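Local coordinates for protein putative hydroxymethylglutaryl-CoA synthase (Streptococcus mutans, PDB 3SQZ) that probably acts as a hydroxymethylglutaryl-CoA synthase of the thiolase fold and binds coenzyme A, at residues G43-D55 / F67-P80. Sequence-based numbering, arbitrary orientation.
Sequences GFTSSQYVLNMKD and FSKGLLLNALSIAP. With COA (coenzyme A), chain D.
M53 and L76 meet at the end of a small antiparallel beta ladder, strands 49-52 and 75-78 of this thiolase-fold enzyme, near helix 64-71, which lies beside coenzyme A. The long, flexible methionine suits the junction: bent at chi2 (-59°) and chi3 (-88°), it crosses the L76 side chain at about a right angle, M53 SD 3.5 Å from L76 CG, and carries its methyl over one face of the F67 ring. M53 CE stands 3.8 Å from the centroid of the F67 ring in a CH-pi contact, offset toward the rim, with SD oblique to the ring, a Met-aromatic contact. Helix 64-71 is thereby joined to the ladder; beyond F67, G70, having no side chain, lets its CA come within 3.0 Å of COA O4B. L51 and L76 form a hydrogen-bonded antiparallel pair, and L51 CB lies against I78 CG1, an apolar face that Y381 of helix 378-385 also touches. On the other face the small A75 lets V50 CG2 come to 3.5 Å from its CB. At the far end, short serine hydroxyls reach buried polar neighbours: S77 OG, also hydrogen-bonded to R373 NH1, donates to S46 OG, itself hydrogen-bonded to A189 O, while S47 OG donates to I78 O from above the carbonyl plane, at 2.7 Å.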
ATOM      1  N   GLY A  43      -2.194   1.357  10.405  1.00  9.31           N
ATOM      2  CA  GLY A  43      -1.287   2.484  10.485  1.00  9.79           C
ATOM      3  C   GLY A  43      -0.801   2.847   9.099  1.00  9.21           C
ATOM      4  O   GLY A  43      -0.755   1.994   8.203  1.00  9.35           O
ATOM      5  N   PHE A  44      -0.445   4.114   8.913  1.00  9.43           N
ATOM      6  CA  PHE A  44       0.110   4.555   7.647  1.00 10.10           C
ATOM      7  C   PHE A  44       1.202   5.575   7.871  1.00  9.74           C
ATOM      8  O   PHE A  44       1.039   6.499   8.664  1.00 10.60           O
ATOM      9  CB  PHE A  44      -0.959   5.180   6.740  1.00 10.25           C
ATOM     10  CG  PHE A  44      -0.403   5.679   5.437  1.00 10.31           C
ATOM     11  CD1 PHE A  44       0.083   4.780   4.498  1.00 10.60           C
ATOM     12  CD2 PHE A  44      -0.325   7.038   5.161  1.00 10.87           C
ATOM     13  CE1 PHE A  44       0.622   5.222   3.305  1.00 11.35           C
ATOM     14  CE2 PHE A  44       0.211   7.483   3.966  1.00 11.51           C
ATOM     15  CZ  PHE A  44       0.686   6.577   3.038  1.00 11.29           C
ATOM     16  N   THR A  45       2.308   5.417   7.163  1.00  9.61           N
ATOM     17  CA  THR A  45       3.410   6.383   7.151  0.63 10.58           C
ATOM     18  C   THR A  45       3.797   6.654   5.698  1.00 10.97           C
ATOM     19  O   THR A  45       3.902   5.710   4.919  1.00 12.46           O
ATOM     20  CB  THR A  45       4.659   5.845   7.934  0.63 11.97           C
ATOM     21  OG1 THR A  45       4.334   5.691   9.323  0.63 12.21           O
ATOM     22  CG2 THR A  45       5.869   6.779   7.806  0.63 13.11           C
ATOM     23  N   SER A  46       4.046   7.907   5.352  1.00  9.77           N
ATOM     24  CA  SER A  46       4.663   8.219   4.076  1.00 10.20           C
ATOM     25  C   SER A  46       5.958   8.973   4.336  1.00  9.55           C
ATOM     26  O   SER A  46       6.360   9.142   5.485  1.00 10.54           O
ATOM     27  CB  SER A  46       3.699   8.981   3.169  1.00  9.89           C
ATOM     28  OG  SER A  46       4.203   9.066   1.851  1.00 10.13           O
ATOM     29  N   SER A  47       6.629   9.386   3.266  1.00  9.79           N
ATOM     30  CA  SER A  47       7.847  10.162   3.395  1.00  9.78           C
ATOM     31  C   SER A  47       7.518  11.623   3.715  1.00  9.56           C
ATOM     32  O   SER A  47       6.345  12.022   3.776  1.00 10.48           O
ATOM     33  CB  SER A  47       8.666  10.054   2.116  1.00 11.82           C
ATOM     34  OG  SER A  47       7.861  10.392   1.009  1.00 13.55           O
ATOM     35  N   GLN A  48       8.559  12.421   3.927  1.00  9.87           N
ATOM     36  CA  GLN A  48       8.392  13.780   4.430  1.00 10.14           C
ATOM     37  C   GLN A  48       8.431  14.851   3.340  1.00  9.48           C
ATOM     38  O   GLN A  48       8.400  16.038   3.648  1.00 10.57           O
ATOM     39  CB  GLN A  48       9.458  14.080   5.487  1.00 11.41           C
ATOM     40  CG  GLN A  48       9.517  13.069   6.619  1.00 11.70           C
ATOM     41  CD  GLN A  48       8.217  12.940   7.387  1.00 12.73           C
ATOM     42  OE1 GLN A  48       7.748  11.826   7.663  1.00 14.49           O
ATOM     43  NE2 GLN A  48       7.640  14.065   7.760  1.00 13.53           N
ATOM     44  N   TYR A  49       8.494  14.425   2.083  1.00  9.74           N
ATOM     45  CA  TYR A  49       8.609  15.332   0.940  1.00  9.57           C
ATOM     46  C   TYR A  49       7.509  15.037  -0.072  1.00  9.16           C
ATOM     47  O   TYR A  49       7.014  13.909  -0.161  1.00  9.72           O
ATOM     48  CB  TYR A  49       9.957  15.155   0.241  1.00 10.29           C
ATOM     49  CG  TYR A  49      11.160  15.424   1.101  1.00 10.73           C
ATOM     50  CD1 TYR A  49      11.678  16.708   1.238  1.00 11.00           C
ATOM     51  CD2 TYR A  49      11.790  14.385   1.768  1.00 12.65           C
ATOM     52  CE1 TYR A  49      12.794  16.946   2.014  1.00 12.29           C
ATOM     53  CE2 TYR A  49      12.906  14.612   2.551  1.00 13.80           C
ATOM     54  CZ  TYR A  49      13.406  15.892   2.670  1.00 13.21           C
ATOM     55  OH  TYR A  49      14.525  16.097   3.455  1.00 14.71           O
ATOM     56  N   VAL A  50       7.159  16.046  -0.862  1.00  9.54           N
ATOM     57  CA  VAL A  50       6.119  15.901  -1.864  1.00  9.66           C
ATOM     58  C   VAL A  50       6.539  16.584  -3.159  1.00  9.59           C
ATOM     59  O   VAL A  50       7.171  17.642  -3.140  1.00 10.71           O
ATOM     60  CB  VAL A  50       4.760  16.466  -1.348  1.00 10.36           C
ATOM     61  CG1 VAL A  50       4.865  17.950  -0.959  1.00 11.00           C
ATOM     62  CG2 VAL A  50       3.649  16.237  -2.356  1.00 10.83           C
ATOM     63  N   LEU A  51       6.204  15.945  -4.277  1.00  9.80           N
ATOM     64  CA  LEU A  51       6.345  16.528  -5.601  1.00 10.57           C
ATOM     65  C   LEU A  51       4.943  16.840  -6.107  1.00 10.21           C
ATOM     66  O   LEU A  51       4.113  15.944  -6.278  1.00 10.77           O
ATOM     67  CB  LEU A  51       7.046  15.553  -6.546  1.00 11.36           C
ATOM     68  CG  LEU A  51       7.150  16.009  -8.000  1.00 12.34           C
ATOM     69  CD1 LEU A  51       8.022  17.258  -8.144  1.00 14.01           C
ATOM     70  CD2 LEU A  51       7.698  14.877  -8.856  1.00 13.54           C
ATOM     71  N   ASN A  52       4.674  18.119  -6.331  1.00 11.16           N
ATOM     72  CA  ASN A  52       3.374  18.519  -6.841  1.00 12.72           C
ATOM     73  C   ASN A  52       3.319  18.278  -8.352  1.00 11.90           C
ATOM     74  O   ASN A  52       4.259  18.612  -9.077  1.00 13.29           O
ATOM     75  CB  ASN A  52       3.072  19.966  -6.442  1.00 14.99           C
ATOM     76  CG  ASN A  52       2.765  20.096  -4.953  1.00 17.77           C
ATOM     77  OD1 ASN A  52       2.181  19.194  -4.347  1.00 19.74           O
ATOM     78  ND2 ASN A  52       3.165  21.211  -4.356  1.00 20.16           N
ATOM     79  N   MET A  53       2.230  17.679  -8.824  1.00 12.61           N
ATOM     80  CA  MET A  53       2.145  17.281 -10.224  1.00 13.23           C
ATOM     81  C   MET A  53       2.229  18.464 -11.183  1.00 13.85           C
ATOM     82  O   MET A  53       2.772  18.345 -12.280  1.00 14.75           O
ATOM     83  CB  MET A  53       0.886  16.463 -10.486  1.00 14.03           C
ATOM     84  CG  MET A  53       0.909  15.101  -9.791  1.00 16.02           C
ATOM     85  SD  MET A  53       2.301  14.044 -10.265  1.00 20.88           S
ATOM     86  CE  MET A  53       1.615  13.207 -11.685  1.00 21.69           C
ATOM     87  N   LYS A  54       1.713  19.618 -10.780  1.00 14.01           N
ATOM     88  CA  LYS A  54       1.808  20.782 -11.649  1.00 15.38           C
ATOM     89  C   LYS A  54       3.265  21.182 -11.878  1.00 14.94           C
ATOM     90  O   LYS A  54       3.614  21.676 -12.954  1.00 16.12           O
ATOM     91  CB  LYS A  54       1.008  21.948 -11.079  1.00 16.84           C
ATOM     92  CG  LYS A  54       1.543  22.474  -9.772  1.00 18.14           C
ATOM     93  CD  LYS A  54       0.610  23.500  -9.172  1.00 21.23           C
ATOM     94  CE  LYS A  54       1.209  24.072  -7.911  1.00 22.76           C
ATOM     95  NZ  LYS A  54       0.274  25.013  -7.248  1.00 24.56           N
ATOM     96  N   ASP A  55       4.113  20.985 -10.869  1.00 13.96           N
ATOM     97  CA  ASP A  55       5.535  21.277 -11.017  1.00 13.48           C
ATOM     98  C   ASP A  55       6.205  20.294 -11.981  1.00 13.16           C
ATOM     99  O   ASP A  55       7.030  20.688 -12.808  1.00 14.22           O
ATOM    100  CB  ASP A  55       6.259  21.267  -9.667  1.00 13.95           C
ATOM    101  CG  ASP A  55       5.897  22.454  -8.786  1.00 14.66           C
ATOM    102  OD1 ASP A  55       5.372  23.465  -9.306  1.00 16.70           O
ATOM    103  OD2 ASP A  55       6.162  22.398  -7.568  1.00 14.10           O
ATOM    104  N   PHE A  67      -2.270  15.196 -15.753  1.00 15.84           N
ATOM    105  CA  PHE A  67      -2.133  14.655 -14.413  1.00 15.41           C
ATOM    106  C   PHE A  67      -3.402  14.845 -13.583  1.00 15.06           C
ATOM    107  O   PHE A  67      -3.911  13.891 -13.002  1.00 15.27           O
ATOM    108  CB  PHE A  67      -0.919  15.266 -13.717  1.00 15.88           C
ATOM    109  CG  PHE A  67       0.383  15.019 -14.436  1.00 16.05           C
ATOM    110  CD1 PHE A  67       0.553  13.893 -15.236  1.00 16.73           C
ATOM    111  CD2 PHE A  67       1.441  15.903 -14.306  1.00 16.55           C
ATOM    112  CE1 PHE A  67       1.760  13.655 -15.889  1.00 17.04           C
ATOM    113  CE2 PHE A  67       2.647  15.673 -14.957  1.00 17.23           C
ATOM    114  CZ  PHE A  67       2.806  14.550 -15.749  1.00 17.24           C
ATOM    115  N   SER A  68      -3.918  16.069 -13.531  1.00 16.37           N
ATOM    116  CA  SER A  68      -5.063  16.355 -12.668  1.00 17.41           C
ATOM    117  C   SER A  68      -6.340  15.646 -13.117  1.00 18.24           C
ATOM    118  O   SER A  68      -7.134  15.208 -12.281  1.00 19.65           O
ATOM    119  CB  SER A  68      -5.304  17.861 -12.555  1.00 18.45           C
ATOM    120  OG  SER A  68      -5.623  18.419 -13.814  1.00 19.39           O
ATOM    121  N   LYS A  69      -6.536  15.532 -14.430  1.00 18.09           N
ATOM    122  CA  LYS A  69      -7.730  14.876 -14.972  1.00 18.61           C
ATOM    123  C   LYS A  69      -7.444  13.494 -15.558  1.00 17.27           C
ATOM    124  O   LYS A  69      -8.234  12.561 -15.392  1.00 18.21           O
ATOM    125  CB  LYS A  69      -8.396  15.756 -16.034  1.00 20.69           C
ATOM    126  CG  LYS A  69      -8.898  17.089 -15.508  1.00 22.88           C
ATOM    127  CD  LYS A  69      -9.649  17.866 -16.577  1.00 24.57           C
ATOM    128  N   GLY A  70      -6.319  13.364 -16.254  1.00 16.48           N
ATOM    129  CA  GLY A  70      -5.972  12.117 -16.911  1.00 15.85           C
ATOM    130  C   GLY A  70      -5.651  11.002 -15.934  1.00 14.77           C
ATOM    131  O   GLY A  70      -6.223   9.916 -16.008  1.00 16.40           O
ATOM    132  N   LEU A  71      -4.733  11.272 -15.011  1.00 13.74           N
ATOM    133  CA  LEU A  71      -4.334  10.281 -14.011  1.00 13.18           C
ATOM    134  C   LEU A  71      -5.130  10.399 -12.721  1.00 12.93           C
ATOM    135  O   LEU A  71      -5.162   9.462 -11.928  1.00 13.19           O
ATOM    136  CB  LEU A  71      -2.847  10.422 -13.685  1.00 14.13           C
ATOM    137  CG  LEU A  71      -1.890  10.291 -14.866  1.00 15.77           C
ATOM    138  CD1 LEU A  71      -0.452  10.464 -14.394  1.00 17.05           C
ATOM    139  CD2 LEU A  71      -2.090   8.955 -15.563  1.00 17.60           C
ATOM    140  N   LEU A  72      -5.756  11.558 -12.518  1.00 13.14           N
ATOM    141  CA  LEU A  72      -6.395  11.906 -11.244  1.00 13.98           C
ATOM    142  C   LEU A  72      -5.384  11.938 -10.093  1.00 13.99           C
ATOM    143  O   LEU A  72      -5.631  11.399  -9.012  1.00 14.70           O
ATOM    144  CB  LEU A  72      -7.589  10.997 -10.931  1.00 15.36           C
ATOM    145  CG  LEU A  72      -8.755  11.096 -11.923  1.00 17.10           C
ATOM    146  CD1 LEU A  72      -9.770   9.999 -11.664  1.00 17.20           C
ATOM    147  CD2 LEU A  72      -9.426  12.465 -11.871  1.00 18.97           C
ATOM    148  N   LEU A  73      -4.240  12.566 -10.346  1.00 14.20           N
ATOM    149  CA  LEU A  73      -3.204  12.744  -9.332  1.00 13.90           C
ATOM    150  C   LEU A  73      -2.896  14.220  -9.122  1.00 13.50           C
ATOM    151  O   LEU A  73      -2.755  14.977 -10.084  1.00 15.39           O
ATOM    152  CB  LEU A  73      -1.912  12.027  -9.733  1.00 14.53           C
ATOM    153  CG  LEU A  73      -1.889  10.507  -9.580  1.00 14.87           C
ATOM    154  CD1 LEU A  73      -0.635   9.926 -10.222  1.00 16.42           C
ATOM    155  CD2 LEU A  73      -1.955  10.124  -8.109  1.00 15.81           C
ATOM    156  N   ASN A  74      -2.764  14.611  -7.861  1.00 12.49           N
ATOM    157  CA  ASN A  74      -2.395  15.976  -7.497  1.00 12.46           C
ATOM    158  C   ASN A  74      -0.936  16.104  -7.073  1.00 11.07           C
ATOM    159  O   ASN A  74      -0.288  17.104  -7.360  1.00 11.71           O
ATOM    160  CB  ASN A  74      -3.282  16.485  -6.361  1.00 13.15           C
ATOM    161  CG  ASN A  74      -4.743  16.528  -6.737  1.00 17.05           C
ATOM    162  OD1 ASN A  74      -5.617  16.319  -5.895  1.00 19.23           O
ATOM    163  ND2 ASN A  74      -5.020  16.793  -8.004  1.00 17.98           N
ATOM    164  N   ALA A  75      -0.431  15.095  -6.371  1.00 11.00           N
ATOM    165  CA  ALA A  75       0.897  15.160  -5.786  1.00 10.49           C
ATOM    166  C   ALA A  75       1.370  13.755  -5.461  1.00  9.97           C
ATOM    167  O   ALA A  75       0.562  12.835  -5.336  1.00 10.91           O
ATOM    168  CB  ALA A  75       0.879  16.022  -4.523  1.00 11.39           C
ATOM    169  N   LEU A  76       2.678  13.595  -5.305  1.00  9.89           N
ATOM    170  CA  LEU A  76       3.327  12.301  -5.060  0.62 10.35           C
ATOM    171  C   LEU A  76       4.279  12.422  -3.877  1.00  9.44           C
ATOM    172  O   LEU A  76       5.035  13.388  -3.836  1.00 10.51           O
ATOM    173  CB  LEU A  76       4.189  11.911  -6.267  0.62 11.04           C
ATOM    174  CG  LEU A  76       3.610  12.040  -7.673  0.62 11.46           C
ATOM    175  CD1 LEU A  76       4.676  11.684  -8.705  0.62 11.89           C
ATOM    176  CD2 LEU A  76       2.390  11.153  -7.832  0.62 12.21           C
ATOM    177  N   SER A  77       4.322  11.431  -2.993  1.00  9.39           N
ATOM    178  CA  SER A  77       5.344  11.407  -1.959  1.00  9.17           C
ATOM    179  C   SER A  77       6.695  11.023  -2.542  1.00  9.56           C
ATOM    180  O   SER A  77       6.794  10.094  -3.345  1.00 10.29           O
ATOM    181  CB  SER A  77       4.994  10.412  -0.860  1.00 10.01           C
ATOM    182  OG  SER A  77       3.852  10.853  -0.146  1.00  9.83           O
ATOM    183  N   ILE A  78       7.733  11.722  -2.093  1.00  9.70           N
ATOM    184  CA  ILE A  78       9.105  11.470  -2.517  1.00  9.91           C
ATOM    185  C   ILE A  78       9.920  11.097  -1.291  1.00  9.46           C
ATOM    186  O   ILE A  78       9.863  11.777  -0.266  1.00 10.12           O
ATOM    187  CB  ILE A  78       9.709  12.716  -3.207  1.00 10.26           C
ATOM    188  CG1 ILE A  78       8.965  13.018  -4.514  1.00 11.22           C
ATOM    189  CG2 ILE A  78      11.211  12.545  -3.438  1.00 11.37           C
ATOM    190  CD1 ILE A  78       8.970  11.883  -5.521  1.00 13.30           C
ATOM    191  N   ALA A  79      10.672  10.004  -1.400  1.00 10.02           N
ATOM    192  CA  ALA A  79      11.493   9.509  -0.299  1.00 10.40           C
ATOM    193  C   ALA A  79      12.971   9.765  -0.567  1.00 10.54           C
ATOM    194  O   ALA A  79      13.458   9.479  -1.659  1.00 11.23           O
ATOM    195  CB  ALA A  79      11.270   8.022  -0.100  1.00 11.31           C
ATOM    196  N   PRO A  80      13.694  10.295   0.431  1.00 10.22           N
ATOM    197  CA  PRO A  80      15.149  10.406   0.332  1.00 10.90           C
ATOM    198  C   PRO A  80      15.777   9.037   0.574  1.00 10.50           C
ATOM    199  O   PRO A  80      15.106   8.103   1.009  1.00 10.74           O
ATOM    200  CB  PRO A  80      15.491  11.338   1.490  1.00 11.60           C
ATOM    201  CG  PRO A  80      14.482  10.965   2.535  1.00 11.64           C
ATOM    202  CD  PRO A  80      13.208  10.659   1.773  1.00 10.74           C
TER
HETATM  203  N1A COA D 601      -6.353  16.283 -20.357  1.00 29.70           N
HETATM  204  C2A COA D 601      -6.950  15.229 -19.762  1.00 28.91           C
HETATM  205  N3A COA D 601      -6.413  13.961 -19.900  1.00 28.18           N
HETATM  206  C4A COA D 601      -5.282  13.787 -20.635  1.00 28.01           C
HETATM  207  C5A COA D 601      -4.660  14.871 -21.254  1.00 28.84           C
HETATM  208  C6A COA D 601      -5.182  16.102 -21.120  1.00 29.44           C
HETATM  209  N6A COA D 601      -4.551  17.227 -21.744  1.00 30.16           N
HETATM  210  N7A COA D 601      -3.553  14.414 -21.922  1.00 28.97           N
HETATM  211  C8A COA D 601      -3.471  13.092 -21.742  1.00 28.40           C
HETATM  212  N9A COA D 601      -4.580  12.713 -20.945  1.00 27.21           N
HETATM  213  C1B COA D 601      -4.812  11.390 -20.383  1.00 26.40           C
HETATM  214  C2B COA D 601      -5.545  10.225 -21.105  1.00 25.82           C
HETATM  215  O2B COA D 601      -6.390  10.267 -22.164  1.00 26.13           O
HETATM  216  C3B COA D 601      -5.521   9.158 -20.025  1.00 24.61           C
HETATM  217  O3B COA D 601      -6.619   8.608 -19.411  1.00 23.42           O
HETATM  218  P3B COA D 601      -7.521   7.563 -20.105  1.00 22.41           P
HETATM  219  O7A COA D 601      -6.785   6.173 -20.099  1.00 23.47           O
HETATM  220  O8A COA D 601      -8.804   7.513 -19.216  1.00 23.62           O
HETATM  221  O9A COA D 601      -7.838   8.009 -21.509  1.00 24.25           O
HETATM  222  C4B COA D 601      -4.231   9.438 -19.353  1.00 24.40           C
HETATM  223  O4B COA D 601      -4.320  10.858 -19.118  1.00 24.25           O
HETATM  224  C5B COA D 601      -2.960   8.692 -19.575  1.00 25.14           C
HETATM  225  O5B COA D 601      -2.577   9.036 -20.880  1.00 25.57           O
HETATM  226  P1A COA D 601      -1.270   8.408 -21.512  1.00 25.08           P
HETATM  227  O1A COA D 601      -1.358   6.830 -21.482  1.00 26.72           O
HETATM  228  O2A COA D 601      -1.092   8.920 -22.927  1.00 26.44           O
HETATM  229  O3A COA D 601      -0.071   8.888 -20.579  1.00 25.60           O
HETATM  230  P2A COA D 601       1.362   8.206 -20.532  1.00 26.99           P
HETATM  231  O4A COA D 601       1.777   7.658 -21.947  1.00 29.13           O
HETATM  232  O5A COA D 601       2.376   9.220 -20.051  1.00 29.47           O
HETATM  233  O6A COA D 601       1.315   6.978 -19.507  1.00 23.14           O
HETATM  234  CBP COA D 601       0.629   5.709 -17.552  1.00 21.77           C
HETATM  235  CCP COA D 601       0.441   6.936 -18.409  1.00 22.95           C
HETATM  236  CDP COA D 601       0.330   4.498 -18.368  1.00 23.25           C
HETATM  237  CEP COA D 601      -0.302   5.748 -16.364  1.00 21.49           C
HETATM  238  CAP COA D 601       2.057   5.701 -17.085  1.00 20.32           C
HETATM  239  OAP COA D 601       2.291   6.655 -16.129  1.00 19.90           O
HETATM  240  C9P COA D 601       2.520   4.335 -16.620  1.00 20.14           C
HETATM  241  O9P COA D 601       2.786   3.424 -17.398  1.00 20.57           O
HETATM  242  N8P COA D 601       2.682   4.181 -15.163  1.00 19.37           N
HETATM  243  C7P COA D 601       2.953   2.887 -14.567  1.00 19.36           C
HETATM  244  C6P COA D 601       1.768   1.945 -14.583  1.00 20.80           C
HETATM  245  C5P COA D 601       2.021   0.641 -13.824  1.00 19.98           C
HETATM  246  O5P COA D 601       2.873   0.570 -12.968  1.00 18.49           O
HETATM  247  N4P COA D 601       1.163  -0.483 -14.083  1.00 20.24           N
HETATM  248  C3P COA D 601       1.314  -1.714 -13.293  1.00 19.64           C
HETATM  249  C2P COA D 601       0.204  -2.036 -12.332  1.00 21.71           C
HETATM  250  S1P COA D 601      -1.437  -1.902 -12.963  1.00 24.23           S
HETATM  251  O   HOH W   1      -0.243  19.676  -8.513  1.00 19.84           O